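PDB 3X44: O-ureido-L-serine synthase from Streptomyces lavendulae, which adds hydroxyurea to O-acetyl-L-serine with the help of pyridoxal 5'-phosphate, making O-ureido-L-serine for D-cycloserine biosynthesis. Local coordinates for residues Phe89-Arg102 and Ile105-Gly117. The protein carries 1 engineered substitution. Sequence-based numbering, arbitrary orientation.
Sequences FVAVMGDTYSVERR and IRAYGGKLVLFPG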
ATOM      1  N   PHE A  89      -7.186  15.259 -27.517  1.00 20.28           N
ATOM      2  CA  PHE A  89      -7.537  16.306 -26.567  1.00 18.77           C
ATOM      3  C   PHE A  89      -7.149  17.703 -27.058  1.00 20.22           C
ATOM      4  O   PHE A  89      -6.087  17.897 -27.657  1.00 21.38           O
ATOM      5  CB  PHE A  89      -6.871  16.036 -25.206  1.00 18.63           C
ATOM      6  CG  PHE A  89      -7.156  17.099 -24.179  1.00 21.21           C
ATOM      7  CD1 PHE A  89      -8.460  17.334 -23.748  1.00 21.04           C
ATOM      8  CD2 PHE A  89      -6.134  17.905 -23.689  1.00 20.83           C
ATOM      9  CE1 PHE A  89      -8.750  18.358 -22.851  1.00 18.04           C
ATOM     10  CE2 PHE A  89      -6.405  18.935 -22.790  1.00 23.86           C
ATOM     11  CZ  PHE A  89      -7.719  19.164 -22.370  1.00 20.20           C
ATOM     12  N   VAL A  90      -8.020  18.672 -26.792  1.00 17.71           N
ATOM     13  CA  VAL A  90      -7.800  20.060 -27.183  1.00 17.02           C
ATOM     14  C   VAL A  90      -8.025  20.940 -25.965  1.00 18.48           C
ATOM     15  O   VAL A  90      -9.135  20.996 -25.438  1.00 20.60           O
ATOM     16  CB  VAL A  90      -8.807  20.523 -28.261  1.00 19.19           C
ATOM     17  CG1 VAL A  90      -8.456  21.935 -28.718  1.00 17.85           C
ATOM     18  CG2 VAL A  90      -8.819  19.562 -29.425  1.00 16.24           C
ATOM     19  N   ALA A  91      -6.979  21.631 -25.524  1.00 21.41           N
ATOM     20  CA  ALA A  91      -7.085  22.502 -24.360  1.00 21.23           C
ATOM     21  C   ALA A  91      -7.367  23.949 -24.759  1.00 21.72           C
ATOM     22  O   ALA A  91      -6.791  24.458 -25.717  1.00 21.20           O
ATOM     23  CB  ALA A  91      -5.804  22.434 -23.541  1.00 20.74           C
ATOM     24  N   VAL A  92      -8.270  24.588 -24.021  1.00 21.49           N
ATOM     25  CA  VAL A  92      -8.635  25.984 -24.236  1.00 20.88           C
ATOM     26  C   VAL A  92      -8.117  26.656 -22.973  1.00 20.38           C
ATOM     27  O   VAL A  92      -8.709  26.513 -21.911  1.00 20.56           O
ATOM     28  CB  VAL A  92     -10.163  26.165 -24.315  1.00 19.02           C
ATOM     29  CG1 VAL A  92     -10.515  27.642 -24.221  1.00 18.73           C
ATOM     30  CG2 VAL A  92     -10.688  25.575 -25.616  1.00 18.62           C
ATOM     31  N   MET A  93      -7.013  27.387 -23.088  1.00 17.87           N
ATOM     32  CA  MET A  93      -6.401  28.005 -21.918  1.00 16.76           C
ATOM     33  C   MET A  93      -6.030  29.476 -22.048  1.00 13.98           C
ATOM     34  O   MET A  93      -5.580  29.923 -23.098  1.00 13.89           O
ATOM     35  CB  MET A  93      -5.153  27.196 -21.545  1.00 16.19           C
ATOM     36  CG  MET A  93      -4.491  27.601 -20.248  1.00 19.53           C
ATOM     37  SD  MET A  93      -3.254  26.375 -19.775  1.00 18.35           S
ATOM     38  CE  MET A  93      -2.203  26.334 -21.248  1.00 19.09           C
ATOM     39  N   GLY A  94      -6.222  30.224 -20.965  1.00 16.53           N
ATOM     40  CA  GLY A  94      -5.878  31.636 -20.972  1.00 15.71           C
ATOM     41  C   GLY A  94      -4.409  31.771 -21.310  1.00 18.49           C
ATOM     42  O   GLY A  94      -3.607  30.927 -20.912  1.00 18.30           O
ATOM     43  N   ASP A  95      -4.043  32.831 -22.026  1.00 18.96           N
ATOM     44  CA  ASP A  95      -2.653  33.022 -22.429  1.00 19.51           C
ATOM     45  C   ASP A  95      -1.701  33.439 -21.315  1.00 23.22           C
ATOM     46  O   ASP A  95      -0.488  33.500 -21.535  1.00 18.71           O
ATOM     47  CB  ASP A  95      -2.571  34.056 -23.546  1.00 22.19           C
ATOM     48  CG  ASP A  95      -3.104  35.415 -23.122  1.00 21.54           C
ATOM     49  OD1 ASP A  95      -3.472  35.590 -21.936  1.00 22.56           O
ATOM     50  OD2 ASP A  95      -3.156  36.309 -23.986  1.00 22.17           O
ATOM     51  N   THR A  96      -2.236  33.723 -20.129  1.00 22.38           N
ATOM     52  CA  THR A  96      -1.401  34.152 -19.013  1.00 25.34           C
ATOM     53  C   THR A  96      -0.937  33.043 -18.071  1.00 24.32           C
ATOM     54  O   THR A  96      -0.071  33.276 -17.226  1.00 21.63           O
ATOM     55  CB  THR A  96      -2.105  35.247 -18.182  1.00 26.21           C
ATOM     56  OG1 THR A  96      -3.457  34.860 -17.916  1.00 32.08           O
ATOM     57  CG2 THR A  96      -2.100  36.570 -18.947  1.00 27.06           C
ATOM     58  N   TYR A  97      -1.504  31.846 -18.211  1.00 22.78           N
ATOM     59  CA  TYR A  97      -1.107  30.719 -17.362  1.00 20.47           C
ATOM     60  C   TYR A  97       0.319  30.308 -17.750  1.00 18.06           C
ATOM     61  O   TYR A  97       0.740  30.534 -18.879  1.00 16.42           O
ATOM     62  CB  TYR A  97      -2.107  29.564 -17.521  1.00 20.46           C
ATOM     63  CG  TYR A  97      -3.415  29.874 -16.825  1.00 21.72           C
ATOM     64  CD1 TYR A  97      -4.551  30.222 -17.554  1.00 19.79           C
ATOM     65  CD2 TYR A  97      -3.486  29.911 -15.429  1.00 18.61           C
ATOM     66  CE1 TYR A  97      -5.729  30.607 -16.904  1.00 21.48           C
ATOM     67  CE2 TYR A  97      -4.658  30.295 -14.780  1.00 18.72           C
ATOM     68  CZ  TYR A  97      -5.769  30.643 -15.524  1.00 19.64           C
ATOM     69  OH  TYR A  97      -6.917  31.038 -14.883  1.00 21.46           O
ATOM     70  N   SER A  98       1.058  29.711 -16.821  1.00 19.84           N
ATOM     71  CA  SER A  98       2.457  29.356 -17.077  1.00 19.08           C
ATOM     72  C   SER A  98       2.709  28.525 -18.330  1.00 19.94           C
ATOM     73  O   SER A  98       1.926  27.642 -18.677  1.00 18.28           O
ATOM     74  CB  SER A  98       3.065  28.661 -15.851  1.00 16.98           C
ATOM     75  OG  SER A  98       2.736  27.288 -15.812  1.00 20.27           O
ATOM     76  N   VAL A  99       3.822  28.818 -19.000  1.00 18.55           N
ATOM     77  CA  VAL A  99       4.183  28.122 -20.226  1.00 19.18           C
ATOM     78  C   VAL A  99       4.405  26.635 -19.986  1.00 20.52           C
ATOM     79  O   VAL A  99       4.186  25.823 -20.889  1.00 22.39           O
ATOM     80  CB  VAL A  99       5.436  28.764 -20.896  1.00 20.58           C
ATOM     81  CG1 VAL A  99       6.657  28.673 -19.972  1.00 18.13           C
ATOM     82  CG2 VAL A  99       5.715  28.081 -22.228  1.00 20.25           C
ATOM     83  N   GLU A 100       4.810  26.277 -18.766  1.00 19.54           N
ATOM     84  CA  GLU A 100       5.020  24.875 -18.414  1.00 19.37           C
ATOM     85  C   GLU A 100       3.732  24.102 -18.707  1.00 19.01           C
ATOM     86  O   GLU A 100       3.766  22.952 -19.148  1.00 18.44           O
ATOM     87  CB  GLU A 100       5.380  24.738 -16.927  1.00 19.84           C
ATOM     88  CG  GLU A 100       6.828  25.119 -16.593  1.00 20.73           C
ATOM     89  CD  GLU A 100       6.947  26.551 -16.083  1.00 21.15           C
ATOM     90  OE1 GLU A 100       6.052  27.363 -16.392  1.00 18.13           O
ATOM     91  OE2 GLU A 100       7.934  26.868 -15.378  1.00 19.77           O
ATOM     92  N   ARG A 101       2.599  24.748 -18.447  1.00 17.37           N
ATOM     93  CA  ARG A 101       1.294  24.146 -18.701  1.00 16.74           C
ATOM     94  C   ARG A 101       1.127  23.899 -20.201  1.00 17.21           C
ATOM     95  O   ARG A 101       0.672  22.832 -20.614  1.00 19.73           O
ATOM     96  CB  ARG A 101       0.182  25.070 -18.212  1.00 16.43           C
ATOM     97  CG  ARG A 101      -0.057  25.045 -16.714  1.00 14.05           C
ATOM     98  CD  ARG A 101      -0.675  26.359 -16.249  1.00 13.61           C
ATOM     99  NE  ARG A 101      -1.369  26.190 -14.978  1.00 15.61           N
ATOM    100  CZ  ARG A 101      -0.763  26.180 -13.795  1.00 18.70           C
ATOM    101  NH1 ARG A 101       0.554  26.335 -13.721  1.00 20.20           N
ATOM    102  NH2 ARG A 101      -1.470  25.990 -12.691  1.00 21.15           N
ATOM    103  N   ARG A 102       1.483  24.888 -21.018  1.00 16.40           N
ATOM    104  CA  ARG A 102       1.371  24.724 -22.467  1.00 19.86           C
ATOM    105  C   ARG A 102       2.248  23.563 -22.947  1.00 18.79           C
ATOM    106  O   ARG A 102       1.831  22.743 -23.767  1.00 19.01           O
ATOM    107  CB  ARG A 102       1.821  25.989 -23.204  1.00 20.18           C
ATOM    108  CG  ARG A 102       0.938  27.216 -23.024  1.00 18.30           C
ATOM    109  CD  ARG A 102       1.606  28.395 -23.712  1.00 19.88           C
ATOM    110  NE  ARG A 102       1.060  29.679 -23.292  1.00 20.00           N
ATOM    111  CZ  ARG A 102       1.203  30.809 -23.975  1.00 20.20           C
ATOM    112  NH1 ARG A 102       0.669  31.932 -23.514  1.00 20.31           N
ATOM    113  NH2 ARG A 102       1.876  30.820 -25.116  1.00 20.64           N
ATOM    114  N   ILE A 105       0.886  20.035 -21.776  1.00 18.12           N
ATOM    115  CA  ILE A 105      -0.258  19.621 -22.570  1.00 19.25           C
ATOM    116  C   ILE A 105       0.268  19.088 -23.904  1.00 20.42           C
ATOM    117  O   ILE A 105      -0.149  18.027 -24.375  1.00 16.80           O
ATOM    118  CB  ILE A 105      -1.227  20.803 -22.802  1.00 21.08           C
ATOM    119  CG1 ILE A 105      -1.895  21.176 -21.471  1.00 19.03           C
ATOM    120  CG2 ILE A 105      -2.289  20.414 -23.838  1.00 20.82           C
ATOM    121  CD1 ILE A 105      -2.602  22.518 -21.453  1.00 17.77           C
ATOM    122  N   ARG A 106       1.210  19.817 -24.493  1.00 20.15           N
ATOM    123  CA  ARG A 106       1.800  19.420 -25.763  1.00 22.49           C
ATOM    124  C   ARG A 106       2.510  18.075 -25.658  1.00 21.43           C
ATOM    125  O   ARG A 106       2.397  17.237 -26.551  1.00 22.28           O
ATOM    126  CB  ARG A 106       2.802  20.479 -26.237  1.00 25.31           C
ATOM    127  CG  ARG A 106       2.163  21.786 -26.651  1.00 27.52           C
ATOM    128  CD  ARG A 106       1.550  21.664 -28.031  1.00 28.06           C
ATOM    129  NE  ARG A 106       1.275  22.970 -28.613  1.00 28.28           N
ATOM    130  CZ  ARG A 106       0.449  23.173 -29.633  1.00 31.56           C
ATOM    131  NH1 ARG A 106      -0.189  22.150 -30.186  1.00 27.92           N
ATOM    132  NH2 ARG A 106       0.260  24.400 -30.099  1.00 31.80           N
ATOM    133  N   ALA A 107       3.232  17.870 -24.559  1.00 18.84           N
ATOM    134  CA  ALA A 107       3.971  16.634 -24.346  1.00 20.53           C
ATOM    135  C   ALA A 107       3.077  15.399 -24.433  1.00 19.53           C
ATOM    136  O   ALA A 107       3.452  14.389 -25.035  1.00 17.69           O
ATOM    137  CB  ALA A 107       4.678  16.674 -22.995  1.00 21.30           C
ATOM    138  N   TYR A 108       1.895  15.475 -23.831  1.00 20.06           N
ATOM    139  CA  TYR A 108       0.972  14.347 -23.857  1.00 19.14           C
ATOM    140  C   TYR A 108       0.237  14.237 -25.194  1.00 19.56           C
ATOM    141  O   TYR A 108      -0.586  13.340 -25.388  1.00 19.57           O
ATOM    142  CB  TYR A 108      -0.041  14.465 -22.710  1.00 17.01           C
ATOM    143  CG  TYR A 108       0.572  14.208 -21.350  1.00 17.40           C
ATOM    144  CD1 TYR A 108       1.123  12.961 -21.037  1.00 17.59           C
ATOM    145  CD2 TYR A 108       0.612  15.215 -20.381  1.00 17.11           C
ATOM    146  CE1 TYR A 108       1.700  12.725 -19.783  1.00 18.73           C
ATOM    147  CE2 TYR A 108       1.187  14.981 -19.130  1.00 19.89           C
ATOM    148  CZ  TYR A 108       1.726  13.739 -18.840  1.00 17.89           C
ATOM    149  OH  TYR A 108       2.287  13.513 -17.606  1.00 20.79           O
ATOM    150  N   GLY A 109       0.539  15.154 -26.107  1.00 19.17           N
ATOM    151  CA  GLY A 109      -0.090  15.132 -27.415  1.00 20.39           C
ATOM    152  C   GLY A 109      -1.332  15.995 -27.521  1.00 23.12           C
ATOM    153  O   GLY A 109      -2.076  15.901 -28.503  1.00 20.15           O
ATOM    154  N   GLY A 110      -1.560  16.848 -26.525  1.00 20.35           N
ATOM    155  CA  GLY A 110      -2.738  17.696 -26.560  1.00 22.35           C
ATOM    156  C   GLY A 110      -2.607  18.866 -27.518  1.00 22.13           C
ATOM    157  O   GLY A 110      -1.506  19.227 -27.928  1.00 20.10           O
ATOM    158  N   LYS A 111      -3.741  19.441 -27.897  1.00 23.27           N
ATOM    159  CA  LYS A 111      -3.756  20.592 -28.787  1.00 22.94           C
ATOM    160  C   LYS A 111      -3.961  21.789 -27.875  1.00 22.13           C
ATOM    161  O   LYS A 111      -4.459  21.636 -26.761  1.00 21.72           O
ATOM    162  CB  LYS A 111      -4.903  20.484 -29.796  1.00 26.12           C
ATOM    163  CG  LYS A 111      -4.678  19.440 -30.886  1.00 29.26           C
ATOM    164  CD  LYS A 111      -3.608  19.888 -31.878  1.00 33.30           C
ATOM    165  CE  LYS A 111      -3.027  18.702 -32.637  1.00 36.45           C
ATOM    166  NZ  LYS A 111      -2.080  19.127 -33.710  1.00 38.37           N
ATOM    167  N   LEU A 112      -3.590  22.972 -28.354  1.00 23.40           N
ATOM    168  CA  LEU A 112      -3.684  24.193 -27.563  1.00 26.47           C
ATOM    169  C   LEU A 112      -4.412  25.353 -28.240  1.00 27.62           C
ATOM    170  O   LEU A 112      -4.067  25.754 -29.351  1.00 30.32           O
ATOM    171  CB  LEU A 112      -2.267  24.634 -27.193  1.00 31.96           C
ATOM    172  CG  LEU A 112      -2.035  25.726 -26.154  1.00 35.04           C
ATOM    173  CD1 LEU A 112      -2.759  25.394 -24.861  1.00 38.14           C
ATOM    174  CD2 LEU A 112      -0.542  25.843 -25.912  1.00 36.54           C
ATOM    175  N   VAL A 113      -5.427  25.883 -27.561  1.00 25.30           N
ATOM    176  CA  VAL A 113      -6.192  27.022 -28.054  1.00 23.43           C
ATOM    177  C   VAL A 113      -6.086  28.086 -26.966  1.00 24.09           C
ATOM    178  O   VAL A 113      -6.680  27.957 -25.895  1.00 24.02           O
ATOM    179  CB  VAL A 113      -7.696  26.670 -28.279  1.00 22.80           C
ATOM    180  CG1 VAL A 113      -8.481  27.922 -28.629  1.00 22.32           C
ATOM    181  CG2 VAL A 113      -7.840  25.645 -29.396  1.00 18.61           C
ATOM    182  N   LEU A 114      -5.309  29.128 -27.229  1.00 24.56           N
ATOM    183  CA  LEU A 114      -5.134  30.187 -26.249  1.00 24.39           C
ATOM    184  C   LEU A 114      -6.105  31.336 -26.488  1.00 23.71           C
ATOM    185  O   LEU A 114      -6.613  31.514 -27.595  1.00 24.84           O
ATOM    186  CB  LEU A 114      -3.694  30.707 -26.288  1.00 24.71           C
ATOM    187  CG  LEU A 114      -2.590  29.650 -26.159  1.00 22.72           C
ATOM    188  CD1 LEU A 114      -1.215  30.319 -26.217  1.00 20.49           C
ATOM    189  CD2 LEU A 114      -2.772  28.886 -24.858  1.00 21.99           C
ATOM    190  N   PHE A 115      -6.366  32.102 -25.436  1.00 23.36           N
ATOM    191  CA  PHE A 115      -7.257  33.253 -25.512  1.00 23.98           C
ATOM    192  C   PHE A 115      -6.819  34.268 -24.464  1.00 22.80           C
ATOM    193  O   PHE A 115      -6.160  33.914 -23.483  1.00 22.87           O
ATOM    194  CB  PHE A 115      -8.722  32.836 -25.284  1.00 22.69           C
ATOM    195  CG  PHE A 115      -9.041  32.429 -23.866  1.00 22.52           C
ATOM    196  CD1 PHE A 115      -8.921  31.098 -23.464  1.00 21.45           C
ATOM    197  CD2 PHE A 115      -9.484  33.372 -22.934  1.00 23.16           C
ATOM    198  CE1 PHE A 115      -9.238  30.706 -22.151  1.00 21.54           C
ATOM    199  CE2 PHE A 115      -9.804  32.995 -21.616  1.00 15.28           C
ATOM    200  CZ  PHE A 115      -9.679  31.659 -21.228  1.00 22.04           C
ATOM    201  N   PRO A 116      -7.169  35.547 -24.664  1.00 22.66           N
ATOM    202  CA  PRO A 116      -6.792  36.596 -23.708  1.00 23.13           C
ATOM    203  C   PRO A 116      -7.203  36.252 -22.275  1.00 21.56           C
ATOM    204  O   PRO A 116      -8.390  36.236 -21.939  1.00 21.14           O
ATOM    205  CB  PRO A 116      -7.492  37.844 -24.252  1.00 22.78           C
ATOM    206  CG  PRO A 116      -7.629  37.567 -25.736  1.00 19.50           C
ATOM    207  CD  PRO A 116      -7.931  36.089 -25.804  1.00 23.41           C
ATOM    208  N   GLY A 117      -6.207  35.982 -21.436  1.00 19.67           N
ATOM    209  CA  GLY A 117      -6.469  35.607 -20.060  1.00 18.22           C
ATOM    210  C   GLY A 117      -7.457  36.461 -19.289  1.00 19.78           C
ATOM    211  O   GLY A 117      -8.260  35.937 -18.514  1.00 20.51           O
TER
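Ile105 extends its CD1 from helix 99-107 toward strand 89-94, meeting Ala91 CB and Met93 CE, each at 3.8 Å. Bent at chi3 (56°), the Met93 chain brings its CE onto Leu112 CD1, closing the core between helix and strands. On the other sheet face, Val92 and Val113 lie side by side, and helix 120-135 covers Val92 and Phe115. The Phe115 ring turns back over the neighbouring strand, where Gly94 CA makes a CH-pi contact 3.8 Å from the ring centroid. Extended Arg102 runs past Leu112 and Leu114 on the side where the second subunit packs: its CG touches Leu112 CD2 at 3.5 Å, and Leu114 CD1 sits over the centre of one guanidinium face. Arg102 NH2 donates a hydrogen bond to Glu308 O of the second subunit. Parallel strands 89-94 and 111-115 are joined by backbone hydrogen bonds, among them Ala91 N to Lys111 O (2.8 Å, 172°). At the far end Asp95 N donates a hydrogen bond to Phe115 O, while Asp95 OD1 takes Gly117 N at 2.8 Å from above the carboxylate plane. A Schellman motif at Gly109 ends the helix before strand 111-115. Together these pieces form a beta-alpha-beta crossover at the edge, within this chain, of the four-stranded parallel sheet, where the second subunit bonds to Leu112, with Arg101 close to the bound external aldimine.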